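Local structure of DUF1904 domain-containing protein (1U9D) at residues Pro34-Leu37 / Asn38-Ser42; Leu44-Ala47 / Arg48-Thr52; Tyr60-Glu63 / Gly64-Pro68. The protein is of unknown function but belongs to the DUF1904 family of the MIF clan and assembles with a second copy of itself. All coordinates share one frame; numbering follows the deposited sequence.

Contact 1: residues Pro34-Leu37 / Asn38-Ser42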
loop_
_atom_site.group_PDB
_atom_site.type_symbol
_atom_site.label_atom_id
_atom_site.label_comp_id
_atom_site.label_asym_id
_atom_site.label_seq_id
_atom_site.Cartn_x
_atom_site.Cartn_y
_atom_site.Cartn_z
ATOM N N PRO A 34 -7.403 -14.606 -15.336
ATOM C CA PRO A 34 -6.154 -14.976 -14.646
ATOM C C PRO A 34 -5.019 -13.986 -14.820
ATOM O O PRO A 34 -4.300 -13.719 -13.871
ATOM C CB PRO A 34 -5.742 -16.302 -15.288
ATOM C CG PRO A 34 -6.938 -16.796 -16.051
ATOM C CD PRO A 34 -7.827 -15.624 -16.311
ATOM N N THR A 35 -4.856 -13.439 -16.013
ATOM C CA THR A 35 -3.779 -12.490 -16.220
ATOM C C THR A 35 -4.079 -11.152 -15.559
ATOM O O THR A 35 -3.176 -10.493 -15.031
ATOM C CB THR A 35 -3.472 -12.327 -17.728
ATOM O OG1 THR A 35 -4.621 -11.829 -18.412
ATOM C CG2 THR A 35 -3.244 -13.663 -18.365
ATOM N N LEU A 36 -5.344 -10.738 -15.565
ATOM C CA LEU A 36 -5.723 -9.501 -14.875
ATOM C C LEU A 36 -5.537 -9.606 -13.380
ATOM O O LEU A 36 -5.089 -8.668 -12.734
ATOM C CB LEU A 36 -7.182 -9.123 -15.152
ATOM C CG LEU A 36 -7.451 -7.952 -16.053
ATOM C CD1 LEU A 36 -8.931 -7.580 -15.891
ATOM C CD2 LEU A 36 -6.557 -6.793 -15.737
ATOM N N LEU A 37 -5.911 -10.732 -12.804
ATOM C CA LEU A 37 -5.747 -10.918 -11.369
ATOM C C LEU A 37 -4.268 -10.800 -10.967
ATOM O O LEU A 37 -3.927 -10.130 -9.992
ATOM C CB LEU A 37 -6.328 -12.272 -10.922
ATOM C CG LEU A 37 -6.202 -12.570 -9.441
ATOM C CD1 LEU A 37 -6.780 -11.445 -8.595
ATOM C CD2 LEU A 37 -6.888 -13.889 -9.120
ATOM N N ASN A 38 -3.393 -11.424 -11.743
ATOM C CA ASN A 38 -1.963 -11.352 -11.507
ATOM C C ASN A 38 -1.475 -9.906 -11.520
ATOM O O ASN A 38 -0.827 -9.453 -10.573
ATOM C CB ASN A 38 -1.192 -12.144 -12.565
ATOM C CG ASN A 38 -1.298 -13.641 -12.382
ATOM O OD1 ASN A 38 -1.590 -14.140 -11.302
ATOM N ND2 ASN A 38 -1.046 -14.368 -13.460
ATOM N N GLU A 39 -1.817 -9.176 -12.573
ATOM C CA GLU A 39 -1.353 -7.796 -12.720
ATOM C C GLU A 39 -1.959 -6.813 -11.711
ATOM O O GLU A 39 -1.229 -5.994 -11.133
ATOM C CB GLU A 39 -1.510 -7.284 -14.160
ATOM C CG GLU A 39 -0.558 -6.127 -14.434
ATOM C CD GLU A 39 -0.462 -5.680 -15.887
ATOM O OE1 GLU A 39 -1.161 -6.233 -16.762
ATOM O OE2 GLU A 39 0.333 -4.741 -16.152
ATOM N N LEU A 40 -3.264 -6.897 -11.463
ATOM C CA LEU A 40 -3.912 -5.983 -10.505
ATOM C C LEU A 40 -3.507 -6.231 -9.059
ATOM O O LEU A 40 -3.320 -5.289 -8.295
ATOM C CB LEU A 40 -5.429 -6.039 -10.636
ATOM C CG LEU A 40 -5.960 -5.563 -11.985
ATOM C CD1 LEU A 40 -7.476 -5.744 -12.056
ATOM C CD2 LEU A 40 -5.592 -4.108 -12.232
ATOM N N SER A 41 -3.353 -7.485 -8.665
ATOM C CA SER A 41 -3.023 -7.756 -7.269
ATOM C C SER A 41 -1.601 -7.266 -6.960
ATOM O O SER A 41 -1.355 -6.739 -5.878
ATOM C CB SER A 41 -3.237 -9.223 -6.901
ATOM O OG SER A 41 -2.466 -10.073 -7.698
ATOM N N SER A 42 -0.695 -7.412 -7.930
ATOM C CA SER A 42 0.660 -6.863 -7.843
ATOM C C SER A 42 0.655 -5.345 -7.802
ATOM O O SER A 42 1.279 -4.718 -6.935
ATOM C CB SER A 42 1.483 -7.276 -9.061
ATOM O OG SER A 42 1.672 -8.668 -9.103
#

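Contact 2: residues Leu44-Ala47 / Arg48-Thr52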
loop_
_atom_site.group_PDB
_atom_site.type_symbol
_atom_site.label_atom_id
_atom_site.label_comp_id
_atom_site.label_asym_id
_atom_site.label_seq_id
_atom_site.Cartn_x
_atom_site.Cartn_y
_atom_site.Cartn_z
ATOM N N LEU A 44 -1.685 -3.208 -7.021
ATOM C CA LEU A 44 -2.388 -2.594 -5.901
ATOM C C LEU A 44 -1.954 -3.130 -4.549
ATOM O O LEU A 44 -2.427 -2.647 -3.516
ATOM C CB LEU A 44 -3.886 -2.777 -6.074
ATOM C CG LEU A 44 -4.347 -2.280 -7.440
ATOM C CD1 LEU A 44 -5.804 -2.549 -7.624
ATOM C CD2 LEU A 44 -4.024 -0.776 -7.666
ATOM N N SER A 45 -1.051 -4.108 -4.579
ATOM C CA SER A 45 -0.494 -4.747 -3.391
ATOM C C SER A 45 -1.627 -5.258 -2.521
ATOM O O SER A 45 -1.653 -5.074 -1.322
ATOM C CB SER A 45 0.438 -3.777 -2.655
ATOM O OG SER A 45 1.526 -3.434 -3.508
ATOM N N THR A 46 -2.580 -5.909 -3.168
ATOM C CA THR A 46 -3.785 -6.371 -2.513
ATOM C C THR A 46 -3.888 -7.899 -2.658
ATOM O O THR A 46 -3.399 -8.488 -3.625
ATOM C CB THR A 46 -4.984 -5.615 -3.133
ATOM O OG1 THR A 46 -5.092 -4.312 -2.521
ATOM C CG2 THR A 46 -6.321 -6.284 -2.825
ATOM N N ALA A 47 -4.509 -8.535 -1.679
ATOM C CA ALA A 47 -4.683 -9.978 -1.704
ATOM C C ALA A 47 -5.434 -10.385 -2.967
ATOM O O ALA A 47 -6.359 -9.732 -3.353
ATOM C CB ALA A 47 -5.463 -10.432 -0.467
ATOM N N ARG A 48 -5.041 -11.495 -3.567
ATOM C CA ARG A 48 -5.746 -12.063 -4.712
ATOM C C ARG A 48 -7.230 -12.392 -4.456
ATOM O O ARG A 48 -8.051 -12.296 -5.375
ATOM C CB ARG A 48 -5.012 -13.308 -5.191
ATOM C CG ARG A 48 -3.624 -13.010 -5.670
ATOM C CD ARG A 48 -2.782 -14.236 -5.913
ATOM N NE ARG A 48 -3.315 -15.016 -7.029
ATOM C CZ ARG A 48 -3.065 -14.775 -8.297
ATOM N NH1 ARG A 48 -2.245 -13.803 -8.654
ATOM N NH2 ARG A 48 -3.619 -15.551 -9.218
ATOM N N ASN A 49 -7.582 -12.787 -3.234
ATOM C CA ASN A 49 -8.982 -13.054 -2.896
ATOM C C ASN A 49 -9.826 -11.795 -2.623
ATOM O O ASN A 49 -11.007 -11.904 -2.312
ATOM C CB ASN A 49 -9.106 -14.090 -1.764
ATOM C CG ASN A 49 -8.524 -13.614 -0.453
ATOM O OD1 ASN A 49 -8.017 -12.502 -0.343
ATOM N ND2 ASN A 49 -8.573 -14.487 0.557
ATOM N N ALA A 50 -9.231 -10.611 -2.765
ATOM C CA ALA A 50 -9.937 -9.347 -2.619
ATOM C C ALA A 50 -10.665 -8.923 -3.917
ATOM O O ALA A 50 -11.493 -8.021 -3.860
ATOM C CB ALA A 50 -8.968 -8.248 -2.193
ATOM N N PHE A 51 -10.399 -9.591 -5.044
ATOM C CA PHE A 51 -10.989 -9.240 -6.329
ATOM C C PHE A 51 -12.087 -10.235 -6.688
ATOM O O PHE A 51 -11.984 -11.428 -6.389
ATOM C CB PHE A 51 -9.933 -9.251 -7.447
ATOM C CG PHE A 51 -8.797 -8.299 -7.232
ATOM C CD1 PHE A 51 -8.732 -7.105 -7.932
ATOM C CD2 PHE A 51 -7.767 -8.615 -6.370
ATOM C CE1 PHE A 51 -7.707 -6.209 -7.718
ATOM C CE2 PHE A 51 -6.711 -7.728 -6.178
ATOM C CZ PHE A 51 -6.694 -6.524 -6.852
ATOM N N THR A 52 -13.144 -9.753 -7.334
ATOM C CA THR A 52 -14.125 -10.642 -7.933
ATOM C C THR A 52 -14.314 -10.200 -9.390
ATOM O O THR A 52 -14.161 -9.021 -9.727
ATOM C CB THR A 52 -15.442 -10.664 -7.153
ATOM O OG1 THR A 52 -16.112 -9.405 -7.285
ATOM C CG2 THR A 52 -15.205 -10.799 -5.649
#

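Contact 3: residues Tyr60-Glu63 / Gly64-Pro68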
loop_
_atom_site.group_PDB
_atom_site.type_symbol
_atom_site.label_atom_id
_atom_site.label_comp_id
_atom_site.label_asym_id
_atom_site.label_seq_id
_atom_site.Cartn_x
_atom_site.Cartn_y
_atom_site.Cartn_z
ATOM N N TYR A 60 -26.968 -6.462 -25.972
ATOM C CA TYR A 60 -26.692 -5.046 -26.177
ATOM C C TYR A 60 -26.980 -4.675 -27.625
ATOM O O TYR A 60 -26.812 -5.498 -28.524
ATOM C CB TYR A 60 -25.219 -4.729 -25.919
ATOM C CG TYR A 60 -24.769 -5.028 -24.533
ATOM C CD1 TYR A 60 -24.627 -4.027 -23.599
ATOM C CD2 TYR A 60 -24.530 -6.331 -24.153
ATOM C CE1 TYR A 60 -24.219 -4.318 -22.307
ATOM C CE2 TYR A 60 -24.135 -6.634 -22.889
ATOM C CZ TYR A 60 -23.978 -5.627 -21.960
ATOM O OH TYR A 60 -23.591 -5.975 -20.683
ATOM N N PHE A 61 -27.446 -3.452 -27.802
ATOM C CA PHE A 61 -27.526 -2.784 -29.092
ATOM C C PHE A 61 -26.924 -1.399 -28.979
ATOM O O PHE A 61 -27.160 -0.679 -27.991
ATOM C CB PHE A 61 -28.971 -2.619 -29.538
ATOM C CG PHE A 61 -29.096 -1.919 -30.856
ATOM C CD1 PHE A 61 -28.851 -2.591 -32.050
ATOM C CD2 PHE A 61 -29.335 -0.570 -30.904
ATOM C CE1 PHE A 61 -28.915 -1.922 -33.266
ATOM C CE2 PHE A 61 -29.403 0.103 -32.112
ATOM C CZ PHE A 61 -29.202 -0.558 -33.289
ATOM N N ALA A 62 -26.183 -0.991 -30.011
ATOM C CA ALA A 62 -25.807 0.391 -30.183
ATOM C C ALA A 62 -25.601 0.629 -31.683
ATOM O O ALA A 62 -25.186 -0.282 -32.398
ATOM C CB ALA A 62 -24.577 0.725 -29.436
ATOM N N GLU A 63 -25.938 1.825 -32.145
ATOM C CA GLU A 63 -25.722 2.168 -33.537
ATOM C C GLU A 63 -24.221 2.313 -33.657
ATOM O O GLU A 63 -23.558 2.948 -32.830
ATOM C CB GLU A 63 -26.467 3.452 -33.932
ATOM C CG GLU A 63 -26.233 3.910 -35.371
ATOM C CD GLU A 63 -27.441 4.622 -35.977
ATOM O OE1 GLU A 63 -28.578 4.141 -35.767
ATOM O OE2 GLU A 63 -27.245 5.662 -36.668
ATOM N N GLY A 64 -23.660 1.613 -34.622
ATOM C CA GLY A 64 -22.237 1.703 -34.862
ATOM C C GLY A 64 -21.466 0.585 -34.209
ATOM O O GLY A 64 -20.249 0.510 -34.371
ATOM N N GLY A 65 -22.181 -0.280 -33.491
ATOM C CA GLY A 65 -21.625 -1.414 -32.800
ATOM C C GLY A 65 -21.395 -1.118 -31.329
ATOM O O GLY A 65 -21.124 0.038 -30.945
ATOM N N VAL A 66 -21.476 -2.170 -30.523
ATOM C CA VAL A 66 -21.362 -2.079 -29.092
ATOM C C VAL A 66 -19.901 -2.290 -28.729
ATOM O O VAL A 66 -19.297 -3.255 -29.179
ATOM C CB VAL A 66 -22.159 -3.193 -28.400
ATOM C CG1 VAL A 66 -22.033 -3.027 -26.913
ATOM C CG2 VAL A 66 -23.619 -3.174 -28.828
ATOM N N TYR A 67 -19.354 -1.422 -27.898
ATOM C CA TYR A 67 -17.976 -1.574 -27.457
ATOM C C TYR A 67 -17.933 -2.224 -26.087
ATOM O O TYR A 67 -18.850 -2.058 -25.299
ATOM C CB TYR A 67 -17.285 -0.230 -27.423
ATOM C CG TYR A 67 -17.168 0.378 -28.795
ATOM C CD1 TYR A 67 -16.176 -0.051 -29.674
ATOM C CD2 TYR A 67 -18.078 1.322 -29.236
ATOM C CE1 TYR A 67 -16.067 0.471 -30.950
ATOM C CE2 TYR A 67 -17.978 1.862 -30.520
ATOM C CZ TYR A 67 -16.969 1.426 -31.369
ATOM O OH TYR A 67 -16.847 1.941 -32.637
ATOM N N PRO A 68 -16.870 -2.938 -25.797
ATOM C CA PRO A 68 -16.765 -3.611 -24.496
ATOM C C PRO A 68 -16.677 -2.630 -23.332
ATOM O O PRO A 68 -16.206 -1.508 -23.488
ATOM C CB PRO A 68 -15.534 -4.482 -24.655
ATOM C CG PRO A 68 -14.778 -3.940 -25.751
ATOM C CD PRO A 68 -15.668 -3.136 -26.627
HETATM O O HOH W 1 -21.258 2.644 -31.537
#

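Contact 1: residues Pro34-Leu37 / Asn38-Ser42
Ser41 and Leu37 meet one turn apart on helix 26-44, the helix of the beta-alpha-beta unit that joins strands 18-22 and 52-55. The carbonyl of Leu37 is gripped twice by the same serine: the backbone Ser41 N lies 3.0 Å from Leu37 O, and the hydroxyl Ser41 OG donates to Leu37 O over 2.7 Å. The two donors approach from opposite faces of the carbonyl plane. With chi1 at 59°, Ser41 OG stands between its own N and C, a setting that turns the hydroxyl back along the helix to the preceding turn. One residue on, Ser42 OG likewise donates to the carbonyl a turn back, Asn38 O, at 3.0 Å, from a different rotamer and beside only a weak backbone bond. On the inner side of the helix Leu36 and Leu40 run side by side and point the same way, Leu36 CD2 resting 3.9 Å from Leu40 CD1. Their backbones are joined by a nearly straight bond from Leu40 N to Leu36 O, 2.8 Å long with 169° at the hydrogen. Beyond the first shell, this leucine pair is covered by Val88 and Ile85 of helix 79-97 and by Leu19 of strand 18-22, so it lies where helix 26-44 meets both helix 79-97 and the sheet. Leu37 instead leans toward the chain beyond the helix, where its side chain meets Arg48 and Phe51. Asn38 faces outward, its CG beside the backbone N (chi1 -74°), and its OD1 accepts a hydrogen bond from Arg48 NH1; its own backbone N is held by Pro34 O at 3.3 Å.

Contact 2: residues Leu44-Ala47 / Arg48-Thr52
A Schellman motif closes helix 26-44, with Ser45 as its C-prime residue at positive phi, and the chain then passes through a short 3-10 segment, 48-50, before strand 52-55. Ala47 O starts that segment by accepting from Ala50 N at 3.1 Å; the donor stands well above the carbonyl plane, 58° out of it and off the lone pairs. The same oxygen also lies at the edge of the Phe51 ring, 3.5 Å from Phe51 CE2. Thr46 turns its methyl rather than its hydroxyl to the following residues: CG2, anti to the backbone N, is pressed against Ala50 CB at 3.4 Å, closer than usual for two carbons. It also approaches Phe51 CE2 at 3.7 Å, obliquely to the ring. At another stretch of the ring's rim, Leu44 CD1 comes near the ring plane, 4.1 Å from Phe51 CE1, so leucine, threonine and a carbonyl together border the aromatic group. Outward from these, Phe51 packs on Leu37 and Leu40 of helix 26-44 and on Pro17, while Leu44 reaches Thr81 and Ile85 of helix 79-97. Thr52 then enters the sheet through backbone bonds to Pro17 and Leu19, beside strand 18-22.

Contact 3: residues Tyr60-Glu63 / Gly64-Pro68
Val66 carries CG1 anti to its backbone N (chi1 -179°), which places CG2 beside that N and turns both methyls to Tyr60 CB; the tyrosine in turn has its ring carbon CG beside its own N (chi1 -61°), where Val66 CG1 also approaches it. Val66 CG2 and Tyr60 CB are 3.7 Å apart, and Val66 CG1 is equally near that CB. The two side chains cross at about a right angle. CG1 goes on to approach the root of the ring, 4.1 Å from Tyr60 CG, meeting it obliquely. CG2 has further neighbours in Ala62, its N at 3.6 Å and its CB at 4.1 Å, so this methyl touches both Tyr60 and Ala62 on the arm of the loop that leads into the turn.

The chain reverses between these groups in a type II beta turn from Ala62 to Gly65. Its closing hydrogen bond runs from Gly65 N to Ala62 O over 3.2 Å, with 154° at the hydrogen; the donor lies above the carbonyl plane. Gly64 takes the third position of the turn at positive phi, where a beta carbon would collide with the carbonyl oxygen of Glu63, and Gly65 follows with phi also positive. A water spans the turn, donating to Glu63 O at 2.7 Å and to Gly65 O, and so ties together two carbonyls on the same bend.

The turn belongs to the long loop between strands 52-55 and 69-74 and lies at the protein surface. Tyr60 and Val66 both rest on Ala23, just past the end of strand 18-22. Farther along, the Tyr67 ring meets His102, and Pro68, the last residue before strand 69-74, packs on Val24 and Leu103 and is bonded through its backbone to Ala104, the first residue of strand 104-109.

In the fold
The three contacts follow one another in series along the chain. Contacts 1 and 2 are neighbours, their centres 8 Å apart: residues 34-42 lie in the second half of helix 26-44, and residues 44-52 carry the chain from its end to strand 52-55, folding back so that Arg48 and Phe51 touch the helix. Contact 3 lies beyond that strand, about 28 Å from contact 1 and 31 Å from contact 2 between centres, and on the opposite side of the chain's centre from contact 2. Contacts 1 and 2 thus belong to one beta-alpha-beta unit packed against helix 79-97, whereas contact 3 shapes a surface loop leading into strand 69-74 of the same mixed sheet.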